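Local coordinates for protein Tetur07g02040 (Tetranychus urticae, PDB 6BDJ) that probably cleaves catechol-like aromatic rings between their two hydroxyl-bearing carbons, as an intradiol dioxygenase that binds a ferric ion, at residues A[142-147]-A[193-198]; A[159-164]-A[230-235]; A[84-89]-A[120-125]; A[66-71]-A[130-135]. All blocks are in the same frame, centred on the assembly; numbering follows the deposited sequence.

Contact 1. Residues A[142-147]-A[193-198]; sequences PGRTPH and DGEFTY. With FE (Fe (III) ion), chain C.
R144 and D193 mark the closest pass of the backbones, CA to CA 6.0 Å, where the irregular loop 142-147 meets the start of helix 194-198. The R144 chain bends at chi2 and again at chi3 (-60° and -37°), which turns its guanidinium to the D193 carboxylate. This salt bridge runs mainly from R144 NE to D193 OD1, 2.6 Å. The bond uses the syn lone pair of OD1, and OD1 sits somewhat out of the guanidinium plane. The second link, from R144 NH1 to D193 OD2, is long and weak. D193 is also the N-cap of the helix: OD2 takes F196 N at 2.8 Å through its anti lone pair. Each carboxylate oxygen thus has its own main donor. An alanine here would probably leave R144 NE without its acceptor and the first turn of the helix without its cap.

E195 CG sits 3.8 Å above the centre of the R144 guanidinium. H147 CE1 lies toward the rim of the opposite face. T145 CG2 packs on D193 CG at 3.5 Å, while T145 OG1 turns to N190. T145 O accepts a nearly straight bond from H147 ND1 (2.7 Å, 168°), which fixes the rotation of the imidazole. H147 NE2 then binds the ferric ion at 2.5 Å, with a water, Y96 and H149 also on the metal. The contact thus spans the first shell (H147) and second shell (R144, T145) of the iron site. It rests on strand 157-166, where Q163 takes R144 NH1 and F165 packs on R144, T145 and F196.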
loop_
_atom_site.group_PDB
_atom_site.type_symbol
_atom_site.label_atom_id
_atom_site.label_comp_id
_atom_site.label_asym_id
_atom_site.label_seq_id
_atom_site.Cartn_x
_atom_site.Cartn_y
_atom_site.Cartn_z
ATOM N N PRO A 142 6.619 1.987 -14.785
ATOM C CA PRO A 142 7.978 2.189 -15.245
ATOM C C PRO A 142 8.506 3.376 -14.458
ATOM O O PRO A 142 7.787 4.378 -14.268
ATOM C CB PRO A 142 7.777 2.556 -16.734
ATOM C CG PRO A 142 6.397 3.158 -16.806
ATOM C CD PRO A 142 5.693 2.878 -15.537
ATOM N N GLY A 143 9.718 3.266 -13.946
ATOM C CA GLY A 143 10.265 4.343 -13.112
ATOM C C GLY A 143 9.837 4.239 -11.651
ATOM O O GLY A 143 9.967 5.200 -10.896
ATOM N N ARG A 144 9.300 3.076 -11.271
ATOM C CA ARG A 144 8.925 2.785 -9.897
ATOM C C ARG A 144 9.129 1.312 -9.587
ATOM O O ARG A 144 8.914 0.428 -10.414
ATOM C CB ARG A 144 7.452 3.125 -9.629
ATOM C CG ARG A 144 7.123 4.610 -9.574
ATOM C CD ARG A 144 7.888 5.374 -8.486
ATOM N NE ARG A 144 8.078 4.631 -7.236
ATOM C CZ ARG A 144 7.280 4.693 -6.164
ATOM N NH1 ARG A 144 7.586 3.984 -5.089
ATOM N NH2 ARG A 144 6.190 5.463 -6.161
ATOM N N THR A 145 9.519 1.062 -8.349
ATOM C CA THR A 145 9.666 -0.280 -7.838
ATOM C C THR A 145 8.279 -0.735 -7.327
ATOM O O THR A 145 7.419 0.113 -7.015
ATOM C CB THR A 145 10.751 -0.296 -6.745
ATOM O OG1 THR A 145 10.913 -1.620 -6.208
ATOM C CG2 THR A 145 10.471 0.742 -5.629
ATOM N N PRO A 146 8.044 -2.061 -7.240
ATOM C CA PRO A 146 6.692 -2.502 -6.845
ATOM C C PRO A 146 6.374 -2.084 -5.419
ATOM O O PRO A 146 7.231 -2.140 -4.551
ATOM C CB PRO A 146 6.762 -4.034 -6.950
ATOM C CG PRO A 146 7.898 -4.315 -7.859
ATOM C CD PRO A 146 8.880 -3.195 -7.659
ATOM N N HIS A 147 5.147 -1.665 -5.190
ATOM C CA HIS A 147 4.723 -1.233 -3.878
ATOM C C HIS A 147 3.234 -1.185 -3.752
ATOM O O HIS A 147 2.516 -1.194 -4.759
ATOM C CB HIS A 147 5.213 0.177 -3.636
ATOM C CG HIS A 147 4.727 1.146 -4.655
ATOM N ND1 HIS A 147 5.330 1.291 -5.883
ATOM C CD2 HIS A 147 3.677 1.997 -4.647
ATOM C CE1 HIS A 147 4.707 2.231 -6.572
ATOM N NE2 HIS A 147 3.660 2.634 -5.871
ATOM N N ASP A 193 14.935 3.698 -6.994
ATOM C CA ASP A 193 13.701 4.410 -6.739
ATOM C C ASP A 193 13.890 5.625 -5.838
ATOM O O ASP A 193 14.395 5.503 -4.703
ATOM C CB ASP A 193 12.684 3.467 -6.108
ATOM C CG ASP A 193 11.290 4.069 -6.052
ATOM O OD1 ASP A 193 10.623 4.148 -7.108
ATOM O OD2 ASP A 193 10.874 4.449 -4.946
ATOM N N GLY A 194 13.452 6.790 -6.336
ATOM C CA GLY A 194 13.577 8.049 -5.609
ATOM C C GLY A 194 12.901 7.960 -4.248
ATOM O O GLY A 194 13.522 8.257 -3.215
ATOM N N GLU A 195 11.652 7.488 -4.258
ATOM C CA GLU A 195 10.844 7.403 -3.056
ATOM C C GLU A 195 11.447 6.445 -2.015
ATOM O O GLU A 195 11.537 6.802 -0.849
ATOM C CB GLU A 195 9.385 7.013 -3.376
ATOM C CG GLU A 195 8.614 7.938 -4.410
ATOM C CD GLU A 195 7.668 9.067 -3.751
ATOM O OE1 GLU A 195 6.560 9.335 -4.326
ATOM O OE2 GLU A 195 8.011 9.662 -2.666
ATOM N N PHE A 196 11.856 5.246 -2.431
ATOM C CA PHE A 196 12.408 4.244 -1.515
ATOM C C PHE A 196 13.664 4.823 -0.842
ATOM O O PHE A 196 13.834 4.736 0.379
ATOM C CB PHE A 196 12.796 2.978 -2.301
ATOM C CG PHE A 196 13.361 1.858 -1.450
ATOM C CD1 PHE A 196 14.713 1.806 -1.147
ATOM C CD2 PHE A 196 12.530 0.856 -0.938
ATOM C CE1 PHE A 196 15.220 0.786 -0.341
ATOM C CE2 PHE A 196 13.026 -0.174 -0.161
ATOM C CZ PHE A 196 14.382 -0.204 0.149
ATOM N N THR A 197 14.526 5.418 -1.661
ATOM C CA THR A 197 15.772 5.997 -1.194
ATOM C C THR A 197 15.535 7.186 -0.271
ATOM O O THR A 197 16.008 7.203 0.881
ATOM C CB THR A 197 16.624 6.428 -2.409
ATOM O OG1 THR A 197 17.016 5.267 -3.143
ATOM C CG2 THR A 197 17.878 7.194 -1.976
ATOM N N TYR A 198 14.803 8.181 -0.770
ATOM C CA TYR A 198 14.628 9.412 -0.002
ATOM C C TYR A 198 13.856 9.207 1.290
ATOM O O TYR A 198 14.205 9.807 2.295
ATOM C CB TYR A 198 14.030 10.551 -0.834
ATOM C CG TYR A 198 14.834 10.925 -2.078
ATOM C CD1 TYR A 198 16.211 11.203 -2.033
ATOM C CD2 TYR A 198 14.191 11.056 -3.308
ATOM C CE1 TYR A 198 16.913 11.563 -3.182
ATOM C CE2 TYR A 198 14.880 11.408 -4.465
ATOM C CZ TYR A 198 16.228 11.661 -4.403
ATOM O OH TYR A 198 16.854 12.019 -5.558
HETATM FE FE FE C . 1.951 4.051 -6.946
HETATM O O HOH W 1 1.311 6.078 -7.367
#

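Contact 2. Residues A[159-164]-A[230-235]; sequences AHIGQI and HRSNLM
A159 sits in a classic beta bulge: A159 and H160 both face I152 on the neighbouring strand. Here H230, in the loop after strand 218-226, meets the backbone of strand 157-166. A159 CA approaches H230 O at 3.3 Å in a CA-H...O contact that is close to straight, 171° at the hydrogen. In return A159 O lies at the edge of the H230 imidazole, in its plane, 3.7 Å from H230 CD2.

Two residues further on, S232 OG stands 3.7 Å from I161 CD1. S232 OG lies anti to its own backbone N (chi1 -176°) and accepts from L234 N at 3.2 Å. This is an ST turn, in a loop that lies against strand 157-166 of the mixed sheet. E39 OE1 bonds both S232 OG and I161 N, so one carboxylate oxygen ties loop to strand where the two segments make no direct hydrogen bond.

The end of I161 carries the apolar part. I161 CD1 touches L234 CB at 4.2 Å and M235 CE at 3.4 Å, the latter tighter than usual for two carbons. The M235 chain folds back at chi2 and chi3, bringing its methyl to I161 across the end of the isoleucine at about a right angle. M235 also packs on R151 and V158. The I161 side chain is about 6 Å from that of the iron ligand H149.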
loop_
_atom_site.group_PDB
_atom_site.type_symbol
_atom_site.label_atom_id
_atom_site.label_comp_id
_atom_site.label_asym_id
_atom_site.label_seq_id
_atom_site.Cartn_x
_atom_site.Cartn_y
_atom_site.Cartn_z
ATOM N N ALA A 159 -3.304 10.861 9.528
ATOM C CA ALA A 159 -2.244 10.664 10.483
ATOM C C ALA A 159 -0.927 10.209 9.868
ATOM O O ALA A 159 0.149 10.519 10.403
ATOM C CB ALA A 159 -2.708 9.696 11.553
ATOM N N HIS A 160 -1.007 9.463 8.764
ATOM C CA HIS A 160 0.166 8.808 8.198
ATOM C C HIS A 160 -0.103 8.305 6.804
ATOM O O HIS A 160 -1.132 7.690 6.558
ATOM C CB HIS A 160 0.606 7.638 9.092
ATOM C CG HIS A 160 2.000 7.160 8.826
ATOM N ND1 HIS A 160 3.057 7.453 9.658
ATOM C CD2 HIS A 160 2.509 6.407 7.822
ATOM C CE1 HIS A 160 4.160 6.900 9.178
ATOM N NE2 HIS A 160 3.852 6.249 8.071
ATOM N N ILE A 161 0.818 8.568 5.896
ATOM C CA ILE A 161 0.762 8.118 4.518
ATOM C C ILE A 161 2.090 7.444 4.236
ATOM O O ILE A 161 3.167 7.967 4.580
ATOM C CB ILE A 161 0.602 9.287 3.530
ATOM C CG1 ILE A 161 -0.744 9.970 3.721
ATOM C CG2 ILE A 161 0.762 8.800 2.074
ATOM C CD1 ILE A 161 -0.878 11.298 2.992
ATOM N N GLY A 162 2.040 6.303 3.589
ATOM C CA GLY A 162 3.260 5.583 3.276
ATOM C C GLY A 162 3.123 4.637 2.121
ATOM O O GLY A 162 2.158 4.704 1.331
ATOM N N GLN A 163 4.162 3.821 1.996
ATOM C CA GLN A 163 4.277 2.830 0.955
ATOM C C GLN A 163 4.896 1.584 1.534
ATOM O O GLN A 163 5.810 1.658 2.337
ATOM C CB GLN A 163 5.113 3.361 -0.196
ATOM C CG GLN A 163 4.379 4.432 -0.987
ATOM C CD GLN A 163 5.121 4.921 -2.218
ATOM O OE1 GLN A 163 5.958 4.204 -2.785
ATOM N NE2 GLN A 163 4.803 6.139 -2.646
ATOM N N ILE A 164 4.370 0.447 1.098
ATOM C CA ILE A 164 4.819 -0.870 1.497
ATOM C C ILE A 164 5.708 -1.403 0.378
ATOM O O ILE A 164 5.314 -1.421 -0.788
ATOM C CB ILE A 164 3.618 -1.803 1.698
ATOM C CG1 ILE A 164 2.642 -1.201 2.711
ATOM C CG2 ILE A 164 4.082 -3.180 2.145
ATOM C CD1 ILE A 164 1.297 -1.880 2.800
ATOM N N HIS A 230 -0.425 13.463 14.626
ATOM C CA HIS A 230 0.295 14.024 13.484
ATOM C C HIS A 230 -0.695 14.295 12.381
ATOM O O HIS A 230 -1.545 13.469 12.123
ATOM C CB HIS A 230 1.393 13.089 12.981
ATOM C CG HIS A 230 2.271 13.713 11.922
ATOM N ND1 HIS A 230 3.037 14.832 12.162
ATOM C CD2 HIS A 230 2.489 13.377 10.627
ATOM C CE1 HIS A 230 3.688 15.163 11.063
ATOM N NE2 HIS A 230 3.373 14.296 10.116
ATOM N N ARG A 231 -0.623 15.479 11.788
ATOM C CA ARG A 231 -1.284 15.733 10.516
ATOM C C ARG A 231 -0.220 15.603 9.443
ATOM O O ARG A 231 0.729 16.404 9.406
ATOM C CB ARG A 231 -1.883 17.128 10.475
ATOM C CG ARG A 231 -3.105 17.338 11.361
ATOM C CD ARG A 231 -3.830 18.636 11.015
ATOM N NE ARG A 231 -2.893 19.764 10.849
ATOM C CZ ARG A 231 -2.678 20.766 11.704
ATOM N NH1 ARG A 231 -1.768 21.694 11.391
ATOM N NH2 ARG A 231 -3.352 20.869 12.850
ATOM N N SER A 232 -0.359 14.586 8.589
ATOM C CA SER A 232 0.560 14.378 7.466
ATOM C C SER A 232 0.421 15.546 6.486
ATOM O O SER A 232 -0.628 16.165 6.409
ATOM C CB SER A 232 0.257 13.046 6.758
ATOM O OG SER A 232 1.205 12.775 5.726
ATOM N N ASN A 233 1.484 15.867 5.768
ATOM C CA ASN A 233 1.419 16.849 4.672
ATOM C C ASN A 233 1.816 16.172 3.354
ATOM O O ASN A 233 2.194 16.843 2.381
ATOM C CB ASN A 233 2.279 18.112 4.970
ATOM C CG ASN A 233 3.777 17.828 5.030
ATOM O OD1 ASN A 233 4.224 16.677 5.072
ATOM N ND2 ASN A 233 4.562 18.893 5.050
ATOM N N LEU A 234 1.710 14.846 3.316
ATOM C CA LEU A 234 2.203 14.076 2.170
ATOM C C LEU A 234 1.132 13.702 1.159
ATOM O O LEU A 234 1.402 12.968 0.194
ATOM C CB LEU A 234 2.978 12.850 2.659
ATOM C CG LEU A 234 4.328 13.308 3.240
ATOM C CD1 LEU A 234 4.979 12.205 4.040
ATOM C CD2 LEU A 234 5.311 13.730 2.159
ATOM N N MET A 235 -0.076 14.240 1.360
ATOM C CA MET A 235 -1.170 14.065 0.429
ATOM C C MET A 235 -0.796 14.807 -0.858
ATOM O O MET A 235 -0.055 15.779 -0.805
ATOM C CB MET A 235 -2.538 14.506 0.998
ATOM C CG MET A 235 -2.604 15.843 1.731
ATOM S SD MET A 235 -2.138 15.922 3.491
ATOM C CE MET A 235 -2.086 14.237 4.075
#

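Contact 3. Residues A[84-89]-A[120-125]; sequences KVYIWQ and RGTQVT
Y86 and T122 face each other as a non-hydrogen-bonded pair of antiparallel strands, 84-88 and 120-124, the latter at the edge of the sheet. Their side chains lie side by side and point the same way. T122 CG2 sits over the centre of the Y86 ring, 4.2 Å from its centroid and 3° off the normal, a CH-pi contact. The methyl gets there because it is anti to its backbone N, which leaves T122 OG1 3.2 Å from Y86 CD2.

The packing is close here and toward W88. I87 and G121 exchange two backbone bonds, I87 N to G121 O at 2.9 Å being one of them. V85 and Q123 do the same. R120 reaches W88 with an extended chain and crosses it obliquely. R120 NH1 lies 3.6 Å from W88 CB, with guanidinium and indole planes only 15° apart. Y45 O and S97 O bind NH1 and NH2 and hold the group there.

The other end is looser. K84 CG touches V124 CG2 at 4.1 Å, and V124 is exposed to solvent. The K84 amine goes to D50 in a salt bridge.

On the other face, V85 packs on V131, L69 and L71, and I87 packs on F133, a largely apolar layer of the beta sandwich with Q123 at its side. The face of Y86 and W88 is aromatic and polar instead. R120, held by two carbonyls, packs against W88, which stacks on H149; this is consistent with a part in setting the indole's place next to the iron ligand.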
loop_
_atom_site.group_PDB
_atom_site.type_symbol
_atom_site.label_atom_id
_atom_site.label_comp_id
_atom_site.label_asym_id
_atom_site.label_seq_id
_atom_site.Cartn_x
_atom_site.Cartn_y
_atom_site.Cartn_z
ATOM N N LYS A 84 -8.956 4.226 10.374
ATOM C CA LYS A 84 -9.276 3.802 9.015
ATOM C C LYS A 84 -7.980 3.644 8.244
ATOM O O LYS A 84 -7.211 4.599 8.132
ATOM C CB LYS A 84 -10.177 4.816 8.303
ATOM C CG LYS A 84 -11.663 4.559 8.524
ATOM C CD LYS A 84 -12.507 5.807 8.281
ATOM C CE LYS A 84 -12.512 6.204 6.817
ATOM N NZ LYS A 84 -13.668 7.090 6.510
ATOM N N VAL A 85 -7.734 2.440 7.727
ATOM C CA VAL A 85 -6.566 2.196 6.865
ATOM C C VAL A 85 -7.035 2.010 5.439
ATOM O O VAL A 85 -7.835 1.116 5.175
ATOM C CB VAL A 85 -5.838 0.921 7.258
ATOM C CG1 VAL A 85 -4.614 0.708 6.366
ATOM C CG2 VAL A 85 -5.457 0.966 8.732
ATOM N N TYR A 86 -6.529 2.853 4.550
ATOM C CA TYR A 86 -6.715 2.692 3.137
ATOM C C TYR A 86 -5.491 2.090 2.482
ATOM O O TYR A 86 -4.380 2.506 2.758
ATOM C CB TYR A 86 -6.910 4.042 2.477
ATOM C CG TYR A 86 -8.079 4.868 2.931
ATOM C CD1 TYR A 86 -8.044 5.525 4.162
ATOM C CD2 TYR A 86 -9.215 5.039 2.126
ATOM C CE1 TYR A 86 -9.090 6.320 4.587
ATOM C CE2 TYR A 86 -10.282 5.836 2.553
ATOM C CZ TYR A 86 -10.197 6.482 3.787
ATOM O OH TYR A 86 -11.193 7.312 4.251
ATOM N N ILE A 87 -5.674 1.142 1.577
ATOM C CA ILE A 87 -4.612 0.773 0.647
ATOM C C ILE A 87 -5.070 0.917 -0.780
ATOM O O ILE A 87 -6.263 0.889 -1.081
ATOM C CB ILE A 87 -4.047 -0.632 0.905
ATOM C CG1 ILE A 87 -5.107 -1.723 0.724
ATOM C CG2 ILE A 87 -3.532 -0.718 2.342
ATOM C CD1 ILE A 87 -4.479 -3.107 0.732
ATOM N N TRP A 88 -4.096 1.136 -1.650
ATOM C CA TRP A 88 -4.314 1.109 -3.074
ATOM C C TRP A 88 -3.029 0.748 -3.764
ATOM O O TRP A 88 -1.916 1.020 -3.272
ATOM C CB TRP A 88 -4.909 2.423 -3.623
ATOM C CG TRP A 88 -3.989 3.675 -3.564
ATOM C CD1 TRP A 88 -3.414 4.354 -4.625
ATOM C CD2 TRP A 88 -3.637 4.411 -2.398
ATOM N NE1 TRP A 88 -2.725 5.451 -4.175
ATOM C CE2 TRP A 88 -2.825 5.507 -2.815
ATOM C CE3 TRP A 88 -3.895 4.244 -1.040
ATOM C CZ2 TRP A 88 -2.289 6.433 -1.908
ATOM C CZ3 TRP A 88 -3.368 5.176 -0.142
ATOM C CH2 TRP A 88 -2.578 6.250 -0.583
ATOM N N GLN A 89 -3.187 0.075 -4.897
ATOM C CA GLN A 89 -2.048 -0.504 -5.591
ATOM C C GLN A 89 -2.410 -0.729 -7.064
ATOM O O GLN A 89 -3.576 -0.838 -7.423
ATOM C CB GLN A 89 -1.668 -1.822 -4.936
ATOM C CG GLN A 89 -2.698 -2.919 -5.152
ATOM C CD GLN A 89 -2.359 -4.226 -4.471
ATOM O OE1 GLN A 89 -2.480 -4.358 -3.262
ATOM N NE2 GLN A 89 -1.986 -5.216 -5.259
ATOM N N ARG A 120 -8.441 -1.366 -4.345
ATOM C CA ARG A 120 -8.550 -0.317 -3.386
ATOM C C ARG A 120 -9.410 -0.807 -2.283
ATOM O O ARG A 120 -10.447 -1.455 -2.533
ATOM C CB ARG A 120 -9.193 0.902 -4.028
ATOM C CG ARG A 120 -8.355 1.495 -5.154
ATOM C CD ARG A 120 -9.077 2.680 -5.768
ATOM N NE ARG A 120 -8.194 3.185 -6.814
ATOM C CZ ARG A 120 -7.261 4.118 -6.644
ATOM N NH1 ARG A 120 -7.055 4.703 -5.470
ATOM N NH2 ARG A 120 -6.506 4.469 -7.676
ATOM N N GLY A 121 -9.030 -0.525 -1.045
ATOM C CA GLY A 121 -9.983 -0.769 0.042
ATOM C C GLY A 121 -9.608 -0.078 1.318
ATOM O O GLY A 121 -8.476 0.399 1.447
ATOM N N THR A 122 -10.555 -0.092 2.250
ATOM C CA THR A 122 -10.420 0.476 3.567
ATOM C C THR A 122 -10.783 -0.566 4.587
ATOM O O THR A 122 -11.744 -1.304 4.383
ATOM C CB THR A 122 -11.374 1.657 3.745
ATOM O OG1 THR A 122 -11.211 2.565 2.652
ATOM C CG2 THR A 122 -11.082 2.392 5.050
ATOM N N GLN A 123 -10.029 -0.643 5.684
ATOM C CA GLN A 123 -10.446 -1.429 6.858
ATOM C C GLN A 123 -10.170 -0.640 8.155
ATOM O O GLN A 123 -9.225 0.151 8.233
ATOM C CB GLN A 123 -9.721 -2.769 6.893
ATOM C CG GLN A 123 -10.122 -3.742 5.785
ATOM C CD GLN A 123 -11.462 -4.393 6.081
ATOM O OE1 GLN A 123 -12.520 -3.891 5.701
ATOM N NE2 GLN A 123 -11.424 -5.467 6.816
ATOM N N VAL A 124 -10.991 -0.870 9.157
ATOM C CA VAL A 124 -10.938 -0.154 10.415
ATOM C C VAL A 124 -10.215 -1.094 11.350
ATOM O O VAL A 124 -10.582 -2.289 11.408
ATOM C CB VAL A 124 -12.364 0.129 10.930
ATOM C CG1 VAL A 124 -12.346 0.811 12.313
ATOM C CG2 VAL A 124 -13.134 0.974 9.917
ATOM N N THR A 125 -9.193 -0.579 12.052
ATOM C CA THR A 125 -8.431 -1.382 13.021
ATOM C C THR A 125 -9.333 -1.882 14.151
ATOM O O THR A 125 -10.240 -1.163 14.591
ATOM C CB THR A 125 -7.252 -0.598 13.658
ATOM O OG1 THR A 125 -7.734 0.627 14.248
ATOM C CG2 THR A 125 -6.170 -0.296 12.604
#

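Contact 4. Residues A[66-71]-A[130-135]; sequences NVTLNL and TVTFET
N70 and T130 meet through like torsions: N70 CG and T130 OG1 each lie anti to their own carbonyl carbon, with chi1 at -60° in both. The two side chains rise together from one face of an antiparallel strand pair in the beta sandwich, where 64-73 lies beside the outermost strand 130-136. T130 OG1 gives N70 OD1 a short hydrogen bond of 2.6 Å, in the plane of the amide carbonyl. N223 holds the other end of that amide. A valine in place of T130 would probably leave N70 OD1 without this donor and the amide less fixed in its rotation.

On the same face T68 OG1 and T132 OG1 share a hydrogen bond of 3.1 Å. T68 CG2 also packs on T130 CG2 at 3.7 Å. Further along, N66 and E134 lie side by side with their flat ends almost parallel. N66 OD1 touches E134 CG but bonds R64, while E134 OE1 bonds N55.

The opposite face is mainly apolar. L69 CB meets V131 CG2 at 4.0 Å. V67 CG2 meets T135 CG2 at 3.7 Å at the end of the pair, where T135 OG1 bonds Q89. V131 and F133 pack on V85 and I87 across the sandwich. The backbones join in two hydrogen-bonded pairs, L69 with V131 and V67 with F133. V67 O takes F133 N at 2.8 Å and meets T132 CA at 3.2 Å.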
loop_
_atom_site.group_PDB
_atom_site.type_symbol
_atom_site.label_atom_id
_atom_site.label_comp_id
_atom_site.label_asym_id
_atom_site.label_seq_id
_atom_site.Cartn_x
_atom_site.Cartn_y
_atom_site.Cartn_z
ATOM N N ASN A 66 -2.264 -11.862 1.210
ATOM C CA ASN A 66 -2.934 -11.299 2.379
ATOM C C ASN A 66 -2.002 -10.345 3.113
ATOM O O ASN A 66 -0.929 -10.740 3.583
ATOM C CB ASN A 66 -3.366 -12.404 3.336
ATOM C CG ASN A 66 -4.479 -13.270 2.773
ATOM O OD1 ASN A 66 -5.229 -12.868 1.888
ATOM N ND2 ASN A 66 -4.588 -14.481 3.293
ATOM N N VAL A 67 -2.433 -9.100 3.238
ATOM C CA VAL A 67 -1.655 -8.048 3.861
ATOM C C VAL A 67 -2.249 -7.762 5.237
ATOM O O VAL A 67 -3.379 -7.300 5.329
ATOM C CB VAL A 67 -1.697 -6.776 2.986
ATOM C CG1 VAL A 67 -1.094 -5.571 3.713
ATOM C CG2 VAL A 67 -0.962 -6.999 1.669
ATOM N N THR A 68 -1.489 -8.045 6.296
ATOM C CA THR A 68 -1.908 -7.741 7.659
ATOM C C THR A 68 -1.022 -6.610 8.149
ATOM O O THR A 68 0.206 -6.709 8.093
ATOM C CB THR A 68 -1.772 -8.969 8.577
ATOM O OG1 THR A 68 -2.628 -10.014 8.096
ATOM C CG2 THR A 68 -2.146 -8.652 10.028
ATOM N N LEU A 69 -1.653 -5.517 8.580
ATOM C CA LEU A 69 -0.958 -4.380 9.167
ATOM C C LEU A 69 -1.341 -4.263 10.622
ATOM O O LEU A 69 -2.530 -4.285 10.937
ATOM C CB LEU A 69 -1.352 -3.083 8.478
ATOM C CG LEU A 69 -1.184 -2.994 6.964
ATOM C CD1 LEU A 69 -1.232 -1.537 6.543
ATOM C CD2 LEU A 69 0.123 -3.588 6.488
ATOM N N ASN A 70 -0.343 -4.124 11.496
ATOM C CA ASN A 70 -0.562 -3.968 12.935
ATOM C C ASN A 70 -0.113 -2.558 13.322
ATOM O O ASN A 70 1.049 -2.206 13.125
ATOM C CB ASN A 70 0.207 -5.045 13.704
ATOM C CG ASN A 70 -0.231 -6.462 13.321
ATOM O OD1 ASN A 70 -1.404 -6.842 13.479
ATOM N ND2 ASN A 70 0.713 -7.249 12.810
ATOM N N LEU A 71 -1.062 -1.722 13.764
ATOM C CA LEU A 71 -0.795 -0.323 14.098
ATOM C C LEU A 71 -0.644 -0.179 15.606
ATOM O O LEU A 71 -1.500 -0.661 16.368
ATOM C CB LEU A 71 -1.925 0.617 13.652
ATOM C CG LEU A 71 -2.324 0.757 12.166
ATOM C CD1 LEU A 71 -3.145 2.024 11.967
ATOM C CD2 LEU A 71 -1.145 0.760 11.198
ATOM N N THR A 130 -5.181 -4.097 14.372
ATOM C CA THR A 130 -4.941 -4.926 13.187
ATOM C C THR A 130 -6.032 -4.741 12.124
ATOM O O THR A 130 -7.227 -4.635 12.464
ATOM C CB THR A 130 -4.873 -6.409 13.614
ATOM O OG1 THR A 130 -3.799 -6.589 14.557
ATOM C CG2 THR A 130 -4.670 -7.341 12.414
ATOM N N VAL A 131 -5.601 -4.681 10.854
ATOM C CA VAL A 131 -6.461 -4.896 9.660
ATOM C C VAL A 131 -5.816 -5.937 8.751
ATOM O O VAL A 131 -4.603 -6.095 8.765
ATOM C CB VAL A 131 -6.684 -3.632 8.819
ATOM C CG1 VAL A 131 -7.471 -2.601 9.604
ATOM C CG2 VAL A 131 -5.362 -3.043 8.334
ATOM N N THR A 132 -6.630 -6.625 7.961
ATOM C CA THR A 132 -6.141 -7.578 6.982
ATOM C C THR A 132 -6.868 -7.345 5.680
ATOM O O THR A 132 -8.097 -7.188 5.653
ATOM C CB THR A 132 -6.319 -9.028 7.461
ATOM O OG1 THR A 132 -5.542 -9.213 8.651
ATOM C CG2 THR A 132 -5.840 -10.032 6.401
ATOM N N PHE A 133 -6.094 -7.298 4.598
ATOM C CA PHE A 133 -6.642 -7.169 3.267
ATOM C C PHE A 133 -6.291 -8.414 2.452
ATOM O O PHE A 133 -5.198 -8.947 2.573
ATOM C CB PHE A 133 -6.040 -5.961 2.570
ATOM C CG PHE A 133 -6.440 -4.651 3.154
ATOM C CD1 PHE A 133 -7.586 -4.030 2.735
ATOM C CD2 PHE A 133 -5.624 -4.005 4.065
ATOM C CE1 PHE A 133 -7.948 -2.801 3.245
ATOM C CE2 PHE A 133 -5.976 -2.771 4.591
ATOM C CZ PHE A 133 -7.144 -2.173 4.186
ATOM N N GLU A 134 -7.216 -8.841 1.603
ATOM C CA GLU A 134 -6.973 -9.919 0.636
ATOM C C GLU A 134 -6.765 -9.235 -0.688
ATOM O O GLU A 134 -7.696 -8.656 -1.239
ATOM C CB GLU A 134 -8.159 -10.879 0.561
ATOM C CG GLU A 134 -8.474 -11.522 1.905
ATOM C CD GLU A 134 -9.574 -12.570 1.832
ATOM O OE1 GLU A 134 -10.388 -12.549 0.890
ATOM O OE2 GLU A 134 -9.586 -13.454 2.706
ATOM N N THR A 135 -5.527 -9.258 -1.164
ATOM C CA THR A 135 -5.153 -8.519 -2.343
ATOM C C THR A 135 -4.311 -9.388 -3.233
ATOM O O THR A 135 -4.361 -10.613 -3.142
ATOM C CB THR A 135 -4.481 -7.183 -1.972
ATOM O OG1 THR A 135 -4.251 -6.416 -3.152
ATOM C CG2 THR A 135 -3.194 -7.358 -1.197
#

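Contacts 3 and 4 are the two ends of one sheet, each pairing an outermost strand with its neighbour. Their apolar faces pack together, I87 on F133 and V85 on V131, and Q89 OE1 and T135 OG1 also bond between them. Contact 3 is the more buried. Contact 4 has a partly exposed threonine face. Contact 2 holds a loop against strand 157-166, and contact 1 joins a loop to helix 194-198 beside that strand. Both are only partly buried. Contact 1 works by charge and metal, contact 2 by carbon packing and a shared carboxylate. Contacts 1 and 3, on opposite sides of the chain's centre, both reach the iron site, through H147 and through W88 beside H149.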